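Local coordinates for ATP:cob(I)alamin adenosyltransferase (Salmonella enterica subsp. enterica serovar Livingstone, PDB 5CX7), which converts cob(I)alamin to adenosylcobalamin, the cofactor of propanediol dehydratase, and binds haem through the C-terminal domain studied here, at the interface of chains A and B. Coordinates in Å, arbitrary orientation; residue numbers count along the deposited sequence, not the author numbering. Chains: chain A/B, ATP:cob(I)alamin adenosyltransferase.

The interface of chains A and B. Residues chain A 84-86, 91, 94, 103; chain B 86-87, 91.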
ATOM      1  N   VAL A  84      14.198 -20.242   3.245  1.00 13.05           N
ATOM      2  CA  VAL A  84      14.157 -18.973   2.538  1.00 12.61           C
ATOM      3  C   VAL A  84      15.549 -18.391   2.223  1.00 12.80           C
ATOM      4  O   VAL A  84      15.632 -17.287   1.686  1.00 13.37           O
ATOM      5  CB  VAL A  84      13.257 -17.919   3.297  1.00 11.90           C
ATOM      6  CG1 VAL A  84      11.869 -18.487   3.454  1.00 11.76           C
ATOM      7  CG2 VAL A  84      13.874 -17.517   4.610  1.00 12.53           C
ATOM      8  N   GLN A  85      16.594 -19.113   2.617  1.00 13.18           N
ATOM      9  CA  GLN A  85      17.939 -18.614   2.411  1.00 13.68           C
ATOM     10  C   GLN A  85      18.241 -18.579   0.865  1.00 12.84           C
ATOM     11  O   GLN A  85      17.580 -19.307   0.078  1.00 11.94           O
ATOM     12  CB  GLN A  85      18.981 -19.504   3.039  1.00 14.31           C
ATOM     13  CG  GLN A  85      18.917 -19.557   4.577  1.00 14.37           C
ATOM     14  CD  GLN A  85      19.042 -18.207   5.184  1.00 16.50           C
ATOM     15  OE1 GLN A  85      20.002 -17.471   4.924  1.00 14.92           O
ATOM     16  NE2 GLN A  85      18.054 -17.821   6.005  1.00 14.69           N
ATOM     17  N   PRO A  86      19.185 -17.741   0.462  1.00 13.70           N
ATOM     18  CA  PRO A  86      19.715 -17.847  -0.953  1.00 13.57           C
ATOM     19  C   PRO A  86      20.034 -19.298  -1.255  1.00 16.87           C
ATOM     20  O   PRO A  86      20.627 -19.984  -0.392  1.00 16.53           O
ATOM     21  CB  PRO A  86      20.973 -17.004  -0.913  1.00 15.76           C
ATOM     22  CG  PRO A  86      20.617 -15.924   0.108  1.00 15.43           C
ATOM     23  CD  PRO A  86      19.809 -16.640   1.181  1.00 14.29           C
ATOM     24  N   TYR A  91      13.424 -19.197  -1.426  1.00 14.89           N
ATOM     25  CA  TYR A  91      14.106 -17.924  -1.494  1.00 13.49           C
ATOM     26  C   TYR A  91      13.142 -16.869  -2.034  1.00 12.65           C
ATOM     27  O   TYR A  91      12.438 -17.075  -3.033  1.00 16.60           O
ATOM     28  CB  TYR A  91      15.404 -17.998  -2.392  1.00 14.33           C
ATOM     29  CG  TYR A  91      16.016 -16.630  -2.555  1.00 14.01           C
ATOM     30  CD1 TYR A  91      16.707 -16.031  -1.524  1.00 15.96           C
ATOM     31  CD2 TYR A  91      15.848 -15.931  -3.760  1.00 16.20           C
ATOM     32  CE1 TYR A  91      17.222 -14.727  -1.645  1.00 15.23           C
ATOM     33  CE2 TYR A  91      16.355 -14.642  -3.927  1.00 17.01           C
ATOM     34  CZ  TYR A  91      17.027 -14.035  -2.854  1.00 17.51           C
ATOM     35  OH  TYR A  91      17.470 -12.800  -3.016  1.00 18.44           O
ATOM     36  N   GLU A  94       9.517 -13.920   1.650  1.00 13.47           N
ATOM     37  CA  GLU A  94       9.131 -12.732   2.447  1.00 15.07           C
ATOM     38  C   GLU A  94       8.729 -11.545   1.605  1.00 13.82           C
ATOM     39  O   GLU A  94       7.826 -10.773   1.999  1.00 13.90           O
ATOM     40  CB  GLU A  94      10.218 -12.341   3.450  1.00 16.52           C
ATOM     41  CG  GLU A  94      11.484 -11.787   2.910  1.00 17.31           C
ATOM     42  CD  GLU A  94      12.450 -12.795   2.292  1.00 19.39           C
ATOM     43  OE1 GLU A  94      12.308 -14.019   2.453  1.00 14.94           O
ATOM     44  OE2 GLU A  94      13.328 -12.323   1.508  1.00 30.43           O
ATOM     45  N   THR A 103      10.190 -15.127   9.024  1.00 12.35           N
ATOM     46  CA  THR A 103      10.904 -16.396   8.854  1.00 12.79           C
ATOM     47  C   THR A 103      11.964 -16.680   9.871  1.00 12.48           C
ATOM     48  O   THR A 103      12.866 -17.546   9.653  1.00 13.56           O
ATOM     49  CB  THR A 103      11.485 -16.418   7.390  1.00 12.45           C
ATOM     50  OG1 THR A 103      12.293 -15.271   7.204  1.00 12.58           O
ATOM     51  CG2 THR A 103      10.324 -16.351   6.412  1.00 12.24           C
TER
ATOM     52  N   PRO B  86      22.122 -12.867   4.924  1.00 14.39           N
ATOM     53  CA  PRO B  86      21.862 -14.319   4.761  1.00 15.11           C
ATOM     54  C   PRO B  86      22.618 -15.094   5.820  1.00 14.69           C
ATOM     55  O   PRO B  86      23.799 -14.827   6.073  1.00 15.69           O
ATOM     56  CB  PRO B  86      22.380 -14.610   3.331  1.00 16.01           C
ATOM     57  CG  PRO B  86      22.216 -13.294   2.618  1.00 15.63           C
ATOM     58  CD  PRO B  86      22.528 -12.239   3.651  1.00 16.09           C
ATOM     59  N   GLY B  87      21.936 -16.000   6.483  1.00 14.97           N
ATOM     60  CA  GLY B  87      22.533 -16.848   7.465  1.00 15.27           C
ATOM     61  C   GLY B  87      22.546 -16.232   8.857  1.00 15.81           C
ATOM     62  O   GLY B  87      22.863 -16.969   9.807  1.00 16.38           O
ATOM     63  N   TYR B  91      17.601 -12.297   9.184  1.00 11.67           N
ATOM     64  CA  TYR B  91      17.560 -12.293   7.706  1.00 11.65           C
ATOM     65  C   TYR B  91      16.099 -12.075   7.270  1.00 12.90           C
ATOM     66  O   TYR B  91      15.160 -12.671   7.868  1.00 11.94           O
ATOM     67  CB  TYR B  91      18.071 -13.615   7.140  1.00 12.94           C
ATOM     68  CG  TYR B  91      17.801 -13.702   5.687  1.00 13.86           C
ATOM     69  CD1 TYR B  91      18.565 -12.960   4.776  1.00 14.77           C
ATOM     70  CD2 TYR B  91      16.806 -14.529   5.188  1.00 15.38           C
ATOM     71  CE1 TYR B  91      18.351 -13.025   3.392  1.00 15.85           C
ATOM     72  CE2 TYR B  91      16.565 -14.572   3.823  1.00 15.91           C
ATOM     73  CZ  TYR B  91      17.347 -13.824   2.933  1.00 17.27           C
ATOM     74  OH  TYR B  91      17.010 -13.841   1.625  1.00 18.71           O
TER
HETATM   75  O   HOH W   1      14.412 -14.924   1.055  1.00 13.20           O
HETATM   76  O   HOH W   2      14.602 -15.288   8.532  1.00 21.01           O
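CG of B:Tyr91 stands anti to its backbone N (chi1 170°), sending the phenol towards the A:Val84–A:Pro86 loop, while a bend at chi2 (-57°) turns the amide of A:Gln85 back alongside that ring. The contact joins loops of two HbpS-like haem-binding domains; the pairing departs from exact two-fold symmetry and may not be the biological one. NE2 of A:Gln85 sits above the ring plane of B:Tyr91 but outside the rim, 3.6 Å from CD2, the side chains running past each other in opposite directions, amide and ring planes 56° apart. The opposite branch, OE1, accepts a weak, bent hydrogen bond from the backbone N of B:Gly87 (2.9 Å). Beside it the two copies of Pro86 meet at about a right angle, CG of A:Pro86 lying 3.9 Å from CB of B:Pro86. CD of A:Pro86 approaches the hydroxyl end of B:Tyr91 tip to tip, from the same side of the ring plane as the glutamine NE2, 4.0 Å from OH. OH of B:Tyr91 meets CE1, on the rim of A:Tyr91, at 3.4 Å, a van der Waals contact, the two side chains crossing at about a right angle. The same OH hydrogen-bonds to a water 2.9 Å away. That water also bonds the A:Val84 carbonyl O at 2.7 Å and OE1 of A:Glu94, whose carboxylate could polarise it. A second water, 2.7 Å from A:Thr103 OG1, bridges to the B:Tyr91 carbonyl O.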